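Side-chain contacts in Bd0816 (Bdellovibrio bacteriovorus HD100, PDB 5CER), which probably works as a serine-type D-Ala-D-Ala carboxypeptidase of the peptidase S13 family, cutting the terminal D-alanine from peptidoglycan peptides: residues 382-385 with 386-389; 321-325 with 326-330; 270-273 with 274-278; 241-244 with 245-248; 257-260 with 261-264. The protein carries 2 engineered substitutions. One frame throughout, in Å; residues are numbered along the deposited sequence.

How the contacts relate
From the N terminus the order is contact 4, contact 5, contact 3, contact 2 and contact 1; all are local, in series, and none nests within or crosses another. Contact 4 turns the chain from helix 228-239 into strand 247-248. Contact 5 reverses the loop between that strand and its sheet neighbour 267-268. Contact 3 is the first part of helix 270-286, and packs against contact 4 where Thr272 meets Gln246 and Ile247. Contact 2 closes the hairpin of strands 317-324 and 327-336, its nearest atoms about 4 Å from contact 5. Contact 1 lies in the long run from helix 356-375 to strand 399-400, about 37 Å between centres from contact 5.

Contact 1. Residues 382-385 with 386-389; sequences IQYT and EILA
The phenol oxygen of Tyr384 is gripped by three groups: the backbone N-H of Ile387, three residues on, and, beyond the two segments, Asp301 OD1 and Lys208 NZ. Ile387 N donates to Tyr384 OH over 3.0 Å, and the bond is almost straight at 173°. With CG placed anti to the backbone N (chi1 176°), the ring of Tyr384 runs forward along its own chain, far enough for the hydroxyl to reach the amide after Glu386. On the way it passes the backbone of Glu386, Tyr384 CE2 lying 3.6 Å from Glu386 CA. Across the ring, Tyr384 CE1 touches Ile387 CD1 at 3.8 Å, and the two side chains cross at about a right angle. Ile387 CG1 also lies 3.7 Å from Tyr384 OH, so an apolar carbon flanks the same oxygen that the amide binds. The extended side chain of Glu386 takes no part in this grip; its OE2 accepts from Ser302 N. Nearby Asp301 and Lys208 would probably polarise the phenol. The three polar partners hold the hydroxyl end in place, while the contacts of CE1 and CE2 limit the turning of the ring. No regular helix or strand is present here; the chain is extended and held by a side chain laid forward along it. Tyr384 and Glu386 fasten it to the loop around Asp301 and Ser302, and Ile387 and Ala389 lean on helix 203-213: the setting is a surface linker that leads from helix 356-375 towards strand 399-400.

Contact 2. Residues 321-325 with 326-330; sequences TGTVN and KAKTL
Thr323 and Lys328, a non-hydrogen-bonded pair of an antiparallel hairpin, lay their side chains alongside each other, pointing the same way. The lysine chain bends at chi2 and again at chi4 (79°), curling its end back over the partner strand. Lys328 NZ there donates to Thr323 OG1 at 3.0 Å and makes a weak bond of 3.3 Å to Gly322 O. On the same face Thr321 and Leu330 cross obliquely, with Thr321 CG2 3.6 Å from Leu330 CD1. The reverse face carries Thr329, whose OG1 comes within 3.3 Å of Gly322 CA, a closeness that a residue without a side chain permits; that hydroxyl is bonded to Leu31 O. Gly322 and Thr329 form a hydrogen-bonded pair, with Thr329 N donating to Gly322 O at 2.9 Å. A type I turn from Val324 to Ala327 ends the hairpin, and Lys326 NZ leaves it for salt bridges with Asp352 and Asp350. Thr321-Gly322 fits the last two residues of the KTG motif that borders the active site in this enzyme superfamily. The hairpin is part of the antiparallel sheet that also holds strands 3-11 and 339-348: Lys328 and Leu330 pack against helix 356-375, and strand 327-336 runs beside strand 339-348.

Contact 3. Residues 270-273 with 274-278; sequences CETM and IKTLY
Thr276 sets its OG1 opposite the carbonyl carbon and beside the backbone N (chi1 -59°), which turns the hydroxyl back along the helix to Thr272 O, one turn earlier. Thr276 OG1 donates to Thr272 O at 2.8 Å. The same carbonyl takes the ordinary helical bond from Thr276 N, 3.0 Å to Thr272 O, and the two donors arrive from opposite faces of its plane. Leu277 CG, anti to its carbonyl carbon (chi1 -71°), lies 3.3 Å from Met273 O, while Leu277 N donates to that oxygen. On the more open flank Lys275 stretches out and its CE passes Glu271 CG at 4.1 Å. Glu271 OE2 and Lys275 NZ stay 4.6 Å apart, and Lys275 NZ bonds instead to Leu240 O. The side of Met273, Thr276 and Leu277 packs on helix 35-47, and Cys270 and Ile274 lean on strand 3-11, so this first part of helix 270-286 packs against both the sheet and helix 35-47. The buried hydroxyl of Thr276 is thus satisfied within its own helix, and the opposite charges one turn apart probably attract through space, without a salt bridge.

Contact 4. Residues 241-244 with 245-248; sequences KADQ and NQIV
Asp243 opens an Asx turn: its OD1 accepts the N-H of Asn245, two residues on, at 3.1 Å from Asn245 N. The chain there bends from the end of helix 228-239 into strand 247-248. Main-chain bonds complete the bend. Asp243 O takes both Gln246 N, at 2.8 Å, and Ile247 N, at 3.0 Å, so one carbonyl closes a four-residue and a five-residue turn together. A side-chain bond answers from the other direction: Gln246 bends at chi2 (84°) and brings OE1 to the backbone of Asp243, whose N lies 2.9 Å from Gln246 OE1 in a bond of 163°. Apolar contact is small, Ala242 CB meeting Ile247 CG2 at 3.8 Å; the isoleucine also packs on Phe232 and Ala236 of helix 228-239 and on Thr272 of helix 270-286. Asp243 and Asn245 lie side by side, their carboxylate and amide planes 77° apart, whereas those of Asp243 and Gln246 are closer to parallel. These bonds bring two acceptors together, probably at some electrostatic cost: Asp243 OD1 stands 3.1 Å from Gln246 OE1.

Contact 5. Residues 257-260 with 261-264; sequences EGTT and AKPI
A surface loop that doubles back on itself joins strands 247-248 and 267-268, neighbours in the three-stranded sheet; residues 257-260 and 261-264 form its two arms, running in nearly opposite directions. Thr259 and Lys262 meet at the reversal, where their side chains lie side by side and point the same way. Thr259 OG1, wedged between its own backbone N and carbonyl carbon (chi1 62°), accepts from Lys262 N at 2.7 Å. Lys262 CB rests 3.2 Å from Thr259 OG1, so the hydroxyl touches both the amide and CB of Lys262. The return bond runs from Thr259 N to Lys262 O, 3.0 Å. Further out, Glu257 N gives a straight bond of 2.9 Å to Ile264 O. Ile264, its CB directed toward the other arm, brings CD1 to 3.7 Å from Gly258 CA. Asn256 stitches the base through its OD1, which takes Gly258 N and Ile264 N, while Glu257 OE2 bonds to Asn251. Thr260 at the tip packs on an acidic residue of the other protein chain; the first arm comes from strand 247-248 and the second leads to strand 267-268, just ahead of helix 270-286.

Contact 1. Residues 382-385 with 386-389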
loop_
_atom_site.group_PDB
_atom_site.type_symbol
_atom_site.label_atom_id
_atom_site.label_comp_id
_atom_site.label_asym_id
_atom_site.label_seq_id
_atom_site.Cartn_x
_atom_site.Cartn_y
_atom_site.Cartn_z
ATOM N N ILE A 382 -6.988 8.663 -17.377
ATOM C CA ILE A 382 -5.686 8.181 -17.845
ATOM C C ILE A 382 -5.841 6.850 -18.720
ATOM O O ILE A 382 -6.655 5.968 -18.395
ATOM C CB ILE A 382 -4.661 8.073 -16.612
ATOM C CG1 ILE A 382 -3.972 9.503 -16.213
ATOM C CG2 ILE A 382 -3.619 7.008 -16.897
ATOM C CD1 ILE A 382 -3.030 10.159 -17.240
ATOM N N GLN A 383 -5.089 6.732 -19.830
ATOM C CA GLN A 383 -4.966 5.469 -20.602
ATOM C C GLN A 383 -4.223 4.404 -19.784
ATOM O O GLN A 383 -2.999 4.462 -19.679
ATOM C CB GLN A 383 -4.166 5.682 -21.898
ATOM C CG GLN A 383 -4.934 6.168 -23.137
ATOM C CD GLN A 383 -5.159 5.099 -24.233
ATOM O OE1 GLN A 383 -4.664 3.948 -24.197
ATOM N NE2 GLN A 383 -5.961 5.492 -25.217
ATOM N N TYR A 384 -4.935 3.463 -19.167
ATOM C CA TYR A 384 -4.294 2.496 -18.265
ATOM C C TYR A 384 -5.117 1.246 -18.087
ATOM O O TYR A 384 -6.338 1.306 -17.929
ATOM C CB TYR A 384 -4.017 3.113 -16.859
ATOM C CG TYR A 384 -3.428 2.135 -15.843
ATOM C CD1 TYR A 384 -2.081 1.744 -15.923
ATOM C CD2 TYR A 384 -4.218 1.612 -14.797
ATOM C CE1 TYR A 384 -1.539 0.854 -15.004
ATOM C CE2 TYR A 384 -3.685 0.716 -13.856
ATOM C CZ TYR A 384 -2.349 0.327 -13.962
ATOM O OH TYR A 384 -1.832 -0.569 -13.075
ATOM N N THR A 385 -4.419 0.119 -18.098
ATOM C CA THR A 385 -4.991 -1.176 -17.770
ATOM C C THR A 385 -4.271 -1.788 -16.570
ATOM O O THR A 385 -3.054 -1.802 -16.538
ATOM C CB THR A 385 -4.754 -2.155 -18.951
ATOM O OG1 THR A 385 -4.958 -1.557 -20.250
ATOM C CG2 THR A 385 -5.578 -3.413 -18.798
ATOM N N GLU A 386 -5.060 -2.279 -15.615
ATOM C CA GLU A 386 -4.574 -2.716 -14.352
ATOM C C GLU A 386 -3.461 -3.721 -14.576
ATOM O O GLU A 386 -3.674 -4.729 -15.211
ATOM C CB GLU A 386 -5.718 -3.301 -13.521
ATOM C CG GLU A 386 -5.295 -3.898 -12.182
ATOM C CD GLU A 386 -6.459 -4.201 -11.261
ATOM O OE1 GLU A 386 -7.556 -4.522 -11.742
ATOM O OE2 GLU A 386 -6.304 -4.053 -10.038
ATOM N N ILE A 387 -2.282 -3.417 -14.048
ATOM C CA ILE A 387 -1.160 -4.364 -14.030
ATOM C C ILE A 387 -1.411 -5.386 -12.926
ATOM O O ILE A 387 -1.696 -5.033 -11.802
ATOM C CB ILE A 387 0.178 -3.634 -13.769
ATOM C CG1 ILE A 387 0.514 -2.694 -14.932
ATOM C CG2 ILE A 387 1.306 -4.628 -13.520
ATOM C CD1 ILE A 387 1.438 -1.546 -14.562
ATOM N N LEU A 388 -1.322 -6.656 -13.279
ATOM C CA LEU A 388 -1.430 -7.707 -12.306
ATOM C C LEU A 388 0.041 -7.970 -11.908
ATOM O O LEU A 388 0.807 -8.513 -12.685
ATOM C CB LEU A 388 -2.131 -8.918 -12.896
ATOM C CG LEU A 388 -2.246 -10.170 -11.967
ATOM C CD1 LEU A 388 -2.705 -9.861 -10.537
ATOM C CD2 LEU A 388 -3.114 -11.274 -12.588
ATOM N N ALA A 389 0.416 -7.519 -10.710
ATOM C CA ALA A 389 1.807 -7.446 -10.315
ATOM C C ALA A 389 2.318 -8.698 -9.549
ATOM O O ALA A 389 2.471 -8.726 -8.332
ATOM C CB ALA A 389 2.042 -6.186 -9.517
#

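Contact 2. Residues 321-325 with 326-330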
loop_
_atom_site.group_PDB
_atom_site.type_symbol
_atom_site.label_atom_id
_atom_site.label_comp_id
_atom_site.label_asym_id
_atom_site.label_seq_id
_atom_site.Cartn_x
_atom_site.Cartn_y
_atom_site.Cartn_z
ATOM N N THR A 321 0.751 6.757 -1.454
ATOM C CA THR A 321 0.332 7.228 -0.152
ATOM C C THR A 321 1.401 7.040 0.876
ATOM O O THR A 321 2.351 6.257 0.702
ATOM C CB THR A 321 -0.870 6.446 0.353
ATOM O OG1 THR A 321 -0.586 5.057 0.307
ATOM C CG2 THR A 321 -2.129 6.760 -0.478
ATOM N N GLY A 322 1.208 7.693 2.004
ATOM C CA GLY A 322 2.068 7.490 3.158
ATOM C C GLY A 322 1.342 7.709 4.458
ATOM O O GLY A 322 0.515 8.637 4.584
ATOM N N THR A 323 1.685 6.868 5.439
ATOM C CA THR A 323 1.060 6.893 6.746
ATOM C C THR A 323 2.050 6.525 7.849
ATOM O O THR A 323 2.603 5.413 7.831
ATOM C CB THR A 323 -0.048 5.855 6.798
ATOM O OG1 THR A 323 -0.978 6.090 5.743
ATOM C CG2 THR A 323 -0.786 5.927 8.160
ATOM N N VAL A 324 2.339 7.461 8.744
ATOM C CA VAL A 324 3.052 7.163 10.012
ATOM C C VAL A 324 2.302 7.932 11.095
ATOM O O VAL A 324 1.379 8.658 10.775
ATOM C CB VAL A 324 4.565 7.495 10.021
ATOM C CG1 VAL A 324 5.304 6.625 9.001
ATOM C CG2 VAL A 324 4.799 8.938 9.704
ATOM N N ASN A 325 2.684 7.717 12.367
ATOM C CA ASN A 325 1.965 8.331 13.471
ATOM C C ASN A 325 1.937 9.866 13.387
ATOM O O ASN A 325 0.915 10.462 13.719
ATOM C CB ASN A 325 2.530 7.883 14.797
ATOM C CG ASN A 325 2.133 6.466 15.159
ATOM O OD1 ASN A 325 1.271 5.857 14.537
ATOM N ND2 ASN A 325 2.786 5.924 16.169
ATOM N N LYS A 326 3.032 10.459 12.887
ATOM C CA LYS A 326 3.160 11.906 12.772
ATOM C C LYS A 326 2.855 12.505 11.387
ATOM O O LYS A 326 2.970 13.731 11.209
ATOM C CB LYS A 326 4.552 12.369 13.229
ATOM C CG LYS A 326 4.862 12.045 14.653
ATOM C CD LYS A 326 3.825 12.618 15.589
ATOM C CE LYS A 326 4.238 12.488 17.023
ATOM N NZ LYS A 326 3.156 12.922 17.945
ATOM N N ALA A 327 2.494 11.679 10.407
ATOM C CA ALA A 327 2.272 12.211 9.061
ATOM C C ALA A 327 1.318 11.400 8.195
ATOM O O ALA A 327 1.231 10.175 8.307
ATOM C CB ALA A 327 3.628 12.399 8.349
ATOM N N LYS A 328 0.654 12.133 7.301
ATOM C CA LYS A 328 -0.149 11.587 6.250
ATOM C C LYS A 328 0.258 12.286 4.984
ATOM O O LYS A 328 0.185 13.526 4.901
ATOM C CB LYS A 328 -1.610 11.827 6.537
ATOM C CG LYS A 328 -2.549 10.915 5.725
ATOM C CD LYS A 328 -2.582 9.536 6.350
ATOM C CE LYS A 328 -3.468 8.596 5.589
ATOM N NZ LYS A 328 -2.735 8.099 4.394
ATOM N N THR A 329 0.682 11.517 3.980
ATOM C CA THR A 329 1.324 12.112 2.810
ATOM C C THR A 329 0.804 11.492 1.495
ATOM O O THR A 329 0.276 10.374 1.477
ATOM C CB THR A 329 2.859 11.948 2.850
ATOM O OG1 THR A 329 3.185 10.577 2.748
ATOM C CG2 THR A 329 3.498 12.520 4.119
ATOM N N LEU A 330 0.971 12.238 0.408
ATOM C CA LEU A 330 0.620 11.765 -0.928
ATOM C C LEU A 330 1.509 12.437 -1.949
ATOM O O LEU A 330 1.772 13.629 -1.857
ATOM C CB LEU A 330 -0.847 12.107 -1.214
ATOM C CG LEU A 330 -1.458 11.396 -2.441
ATOM C CD1 LEU A 330 -1.810 9.947 -2.124
ATOM C CD2 LEU A 330 -2.724 12.126 -2.866
#

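Contact 3. Residues 270-273 with 274-278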
loop_
_atom_site.group_PDB
_atom_site.type_symbol
_atom_site.label_atom_id
_atom_site.label_comp_id
_atom_site.label_asym_id
_atom_site.label_seq_id
_atom_site.Cartn_x
_atom_site.Cartn_y
_atom_site.Cartn_z
ATOM N N CYS A 270 9.517 19.378 0.152
ATOM C CA CYS A 270 8.463 19.131 -0.791
ATOM C C CYS A 270 8.994 19.297 -2.217
ATOM O O CYS A 270 8.575 18.601 -3.129
ATOM C CB CYS A 270 7.281 20.067 -0.491
ATOM S SG CYS A 270 5.694 19.493 -1.110
ATOM N N GLU A 271 9.887 20.266 -2.392
ATOM C CA GLU A 271 10.631 20.467 -3.635
ATOM C C GLU A 271 11.327 19.184 -4.084
ATOM O O GLU A 271 11.328 18.834 -5.259
ATOM C CB GLU A 271 11.670 21.598 -3.448
ATOM C CG GLU A 271 12.714 21.702 -4.545
ATOM C CD GLU A 271 13.549 22.944 -4.467
ATOM O OE1 GLU A 271 13.818 23.396 -3.331
ATOM O OE2 GLU A 271 13.880 23.548 -5.539
ATOM N N THR A 272 11.971 18.528 -3.138
ATOM C CA THR A 272 12.722 17.304 -3.428
ATOM C C THR A 272 11.803 16.192 -4.004
ATOM O O THR A 272 12.212 15.439 -4.894
ATOM C CB THR A 272 13.459 16.779 -2.163
ATOM O OG1 THR A 272 14.348 17.773 -1.660
ATOM C CG2 THR A 272 14.257 15.525 -2.486
ATOM N N MET A 273 10.575 16.120 -3.503
ATOM C CA MET A 273 9.581 15.141 -3.986
ATOM C C MET A 273 9.123 15.448 -5.393
ATOM O O MET A 273 8.961 14.529 -6.178
ATOM C CB MET A 273 8.355 15.071 -3.075
ATOM C CG MET A 273 8.655 14.507 -1.709
ATOM S SD MET A 273 9.308 12.814 -1.697
ATOM C CE MET A 273 8.245 11.959 -2.896
ATOM N N ILE A 274 8.975 16.729 -5.725
ATOM C CA ILE A 274 8.679 17.161 -7.102
ATOM C C ILE A 274 9.851 16.795 -8.042
ATOM O O ILE A 274 9.609 16.289 -9.141
ATOM C CB ILE A 274 8.389 18.667 -7.206
ATOM C CG1 ILE A 274 7.148 19.031 -6.391
ATOM C CG2 ILE A 274 8.168 19.082 -8.652
ATOM C CD1 ILE A 274 5.890 18.247 -6.738
ATOM N N LYS A 275 11.090 17.061 -7.625
ATOM C CA LYS A 275 12.262 16.657 -8.440
ATOM C C LYS A 275 12.259 15.171 -8.731
ATOM O O LYS A 275 12.377 14.767 -9.867
ATOM C CB LYS A 275 13.575 16.976 -7.756
ATOM C CG LYS A 275 14.003 18.403 -7.907
ATOM C CD LYS A 275 15.367 18.599 -7.272
ATOM C CE LYS A 275 15.609 20.035 -6.848
ATOM N NZ LYS A 275 16.903 20.115 -6.112
ATOM N N THR A 276 12.075 14.394 -7.669
ATOM C CA THR A 276 12.018 12.940 -7.755
ATOM C C THR A 276 11.026 12.494 -8.800
ATOM O O THR A 276 11.338 11.668 -9.654
ATOM C CB THR A 276 11.639 12.315 -6.389
ATOM O OG1 THR A 276 12.617 12.713 -5.425
ATOM C CG2 THR A 276 11.598 10.811 -6.459
ATOM N N LEU A 277 9.820 13.023 -8.690
ATOM C CA LEU A 277 8.758 12.678 -9.582
ATOM C C LEU A 277 9.082 13.040 -11.017
ATOM O O LEU A 277 8.830 12.212 -11.906
ATOM C CB LEU A 277 7.407 13.307 -9.130
ATOM C CG LEU A 277 6.761 12.696 -7.851
ATOM C CD1 LEU A 277 5.704 13.655 -7.248
ATOM C CD2 LEU A 277 6.165 11.324 -8.139
ATOM N N TYR A 278 9.585 14.250 -11.262
ATOM C CA TYR A 278 9.950 14.659 -12.616
ATOM C C TYR A 278 11.041 13.740 -13.180
ATOM O O TYR A 278 10.948 13.248 -14.317
ATOM C CB TYR A 278 10.388 16.112 -12.644
ATOM C CG TYR A 278 10.996 16.599 -13.948
ATOM C CD1 TYR A 278 12.375 16.502 -14.148
ATOM C CD2 TYR A 278 10.215 17.190 -14.932
ATOM C CE1 TYR A 278 12.964 16.928 -15.303
ATOM C CE2 TYR A 278 10.779 17.659 -16.096
ATOM C CZ TYR A 278 12.169 17.507 -16.297
ATOM O OH TYR A 278 12.779 17.919 -17.480
#

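Contact 4. Residues 241-244 with 245-248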
loop_
_atom_site.group_PDB
_atom_site.type_symbol
_atom_site.label_atom_id
_atom_site.label_comp_id
_atom_site.label_asym_id
_atom_site.label_seq_id
_atom_site.Cartn_x
_atom_site.Cartn_y
_atom_site.Cartn_z
ATOM N N LYS A 241 20.439 16.541 -6.747
ATOM C CA LYS A 241 21.126 17.762 -6.357
ATOM C C LYS A 241 20.776 18.139 -4.926
ATOM O O LYS A 241 20.511 19.288 -4.622
ATOM C CB LYS A 241 20.801 18.904 -7.317
ATOM C CG LYS A 241 21.131 18.649 -8.778
ATOM C CD LYS A 241 22.516 18.007 -8.948
ATOM C CE LYS A 241 23.152 18.253 -10.309
ATOM N NZ LYS A 241 23.069 17.047 -11.172
ATOM N N ALA A 242 20.875 17.165 -4.031
ATOM C CA ALA A 242 20.338 17.273 -2.686
ATOM C C ALA A 242 21.284 16.714 -1.641
ATOM O O ALA A 242 21.866 15.635 -1.828
ATOM C CB ALA A 242 19.043 16.529 -2.631
ATOM N N ASP A 243 21.489 17.469 -0.567
ATOM C CA ASP A 243 22.268 16.989 0.569
ATOM C C ASP A 243 21.362 16.961 1.820
ATOM O O ASP A 243 20.139 17.072 1.699
ATOM C CB ASP A 243 23.535 17.811 0.746
ATOM C CG ASP A 243 23.255 19.282 0.989
ATOM O OD1 ASP A 243 22.164 19.651 1.459
ATOM O OD2 ASP A 243 24.190 20.084 0.798
ATOM N N GLN A 244 21.945 16.732 2.995
ATOM C CA GLN A 244 21.193 16.690 4.268
ATOM C C GLN A 244 20.253 17.864 4.577
ATOM O O GLN A 244 19.287 17.699 5.310
ATOM C CB GLN A 244 22.146 16.494 5.442
ATOM C CG GLN A 244 23.138 17.658 5.723
ATOM C CD GLN A 244 24.381 17.704 4.799
ATOM O OE1 GLN A 244 24.549 16.875 3.891
ATOM N NE2 GLN A 244 25.259 18.671 5.059
ATOM N N ASN A 245 20.533 19.032 4.027
ATOM C CA ASN A 245 19.593 20.146 4.093
ATOM C C ASN A 245 18.276 19.867 3.412
ATOM O O ASN A 245 17.274 20.451 3.785
ATOM C CB ASN A 245 20.219 21.442 3.501
ATOM C CG ASN A 245 21.433 21.928 4.287
ATOM O OD1 ASN A 245 22.448 22.256 3.701
ATOM N ND2 ASN A 245 21.366 21.850 5.601
ATOM N N GLN A 246 18.269 19.037 2.386
ATOM C CA GLN A 246 17.052 18.708 1.635
ATOM C C GLN A 246 16.455 17.338 1.950
ATOM O O GLN A 246 15.272 17.106 1.697
ATOM C CB GLN A 246 17.314 18.763 0.111
ATOM C CG GLN A 246 17.518 20.137 -0.469
ATOM C CD GLN A 246 18.939 20.609 -0.316
ATOM O OE1 GLN A 246 19.892 19.876 -0.598
ATOM N NE2 GLN A 246 19.088 21.857 0.088
ATOM N N ILE A 247 17.288 16.399 2.398
ATOM C CA ILE A 247 16.866 14.987 2.486
ATOM C C ILE A 247 17.740 14.191 3.438
ATOM O O ILE A 247 18.980 14.299 3.406
ATOM C CB ILE A 247 16.792 14.364 1.075
ATOM C CG1 ILE A 247 16.170 12.967 1.137
ATOM C CG2 ILE A 247 18.158 14.333 0.372
ATOM C CD1 ILE A 247 15.615 12.494 -0.187
ATOM N N VAL A 248 17.098 13.462 4.334
ATOM C CA VAL A 248 17.783 12.494 5.222
ATOM C C VAL A 248 17.006 11.195 5.206
ATOM O O VAL A 248 15.813 11.196 5.491
ATOM C CB VAL A 248 17.893 12.977 6.680
ATOM C CG1 VAL A 248 18.687 11.994 7.548
ATOM C CG2 VAL A 248 18.563 14.377 6.755
#

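Contact 5. Residues 257-260 with 261-264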
loop_
_atom_site.group_PDB
_atom_site.type_symbol
_atom_site.label_atom_id
_atom_site.label_comp_id
_atom_site.label_asym_id
_atom_site.label_seq_id
_atom_site.Cartn_x
_atom_site.Cartn_y
_atom_site.Cartn_z
ATOM N N GLU A 257 12.051 4.405 12.249
ATOM C CA GLU A 257 13.271 3.715 12.692
ATOM C C GLU A 257 13.529 3.826 14.196
ATOM O O GLU A 257 14.527 3.336 14.673
ATOM C CB GLU A 257 14.493 4.262 11.925
ATOM C CG GLU A 257 14.627 3.713 10.521
ATOM C CD GLU A 257 15.102 2.271 10.478
ATOM O OE1 GLU A 257 16.140 1.971 11.098
ATOM O OE2 GLU A 257 14.431 1.426 9.839
ATOM N N GLY A 258 12.714 4.599 14.894
ATOM C CA GLY A 258 12.916 4.846 16.305
ATOM C C GLY A 258 11.837 4.146 17.121
ATOM O O GLY A 258 11.387 3.087 16.750
ATOM N N THR A 259 11.435 4.779 18.205
ATOM C CA THR A 259 10.347 4.315 19.043
ATOM C C THR A 259 8.991 4.971 18.777
ATOM O O THR A 259 8.897 6.044 18.198
ATOM C CB THR A 259 10.625 4.378 20.560
ATOM O OG1 THR A 259 10.865 5.700 21.073
ATOM C CG2 THR A 259 11.739 3.500 20.933
ATOM N N THR A 260 7.940 4.290 19.215
ATOM C CA THR A 260 6.606 4.917 19.310
ATOM C C THR A 260 6.643 6.286 20.005
ATOM O O THR A 260 6.107 7.261 19.510
ATOM C CB THR A 260 5.545 3.964 19.993
ATOM O OG1 THR A 260 5.491 2.724 19.286
ATOM C CG2 THR A 260 4.122 4.564 20.032
ATOM N N ALA A 261 7.304 6.348 21.161
ATOM C CA ALA A 261 7.509 7.622 21.896
ATOM C C ALA A 261 8.490 8.603 21.202
ATOM O O ALA A 261 8.265 9.800 21.229
ATOM C CB ALA A 261 7.971 7.342 23.319
ATOM N N LYS A 262 9.560 8.074 20.604
ATOM C CA LYS A 262 10.620 8.869 19.984
ATOM C C LYS A 262 10.818 8.426 18.529
ATOM O O LYS A 262 11.781 7.740 18.205
ATOM C CB LYS A 262 11.935 8.689 20.723
ATOM C CG LYS A 262 12.016 9.313 22.078
ATOM C CD LYS A 262 12.243 10.802 21.992
ATOM C CE LYS A 262 12.389 11.437 23.379
ATOM N NZ LYS A 262 11.557 12.664 23.519
ATOM N N PRO A 263 9.915 8.846 17.649
ATOM C CA PRO A 263 10.017 8.371 16.264
ATOM C C PRO A 263 11.158 9.010 15.473
ATOM O O PRO A 263 11.570 10.124 15.767
ATOM C CB PRO A 263 8.656 8.737 15.675
ATOM C CG PRO A 263 8.260 9.970 16.445
ATOM C CD PRO A 263 8.762 9.744 17.848
ATOM N N ILE A 264 11.674 8.277 14.493
ATOM C CA ILE A 264 12.668 8.776 13.536
ATOM C C ILE A 264 12.130 8.415 12.165
ATOM O O ILE A 264 11.911 7.235 11.865
ATOM C CB ILE A 264 14.055 8.112 13.785
ATOM C CG1 ILE A 264 14.541 8.479 15.195
ATOM C CG2 ILE A 264 15.110 8.522 12.743
ATOM C CD1 ILE A 264 15.510 7.448 15.788
#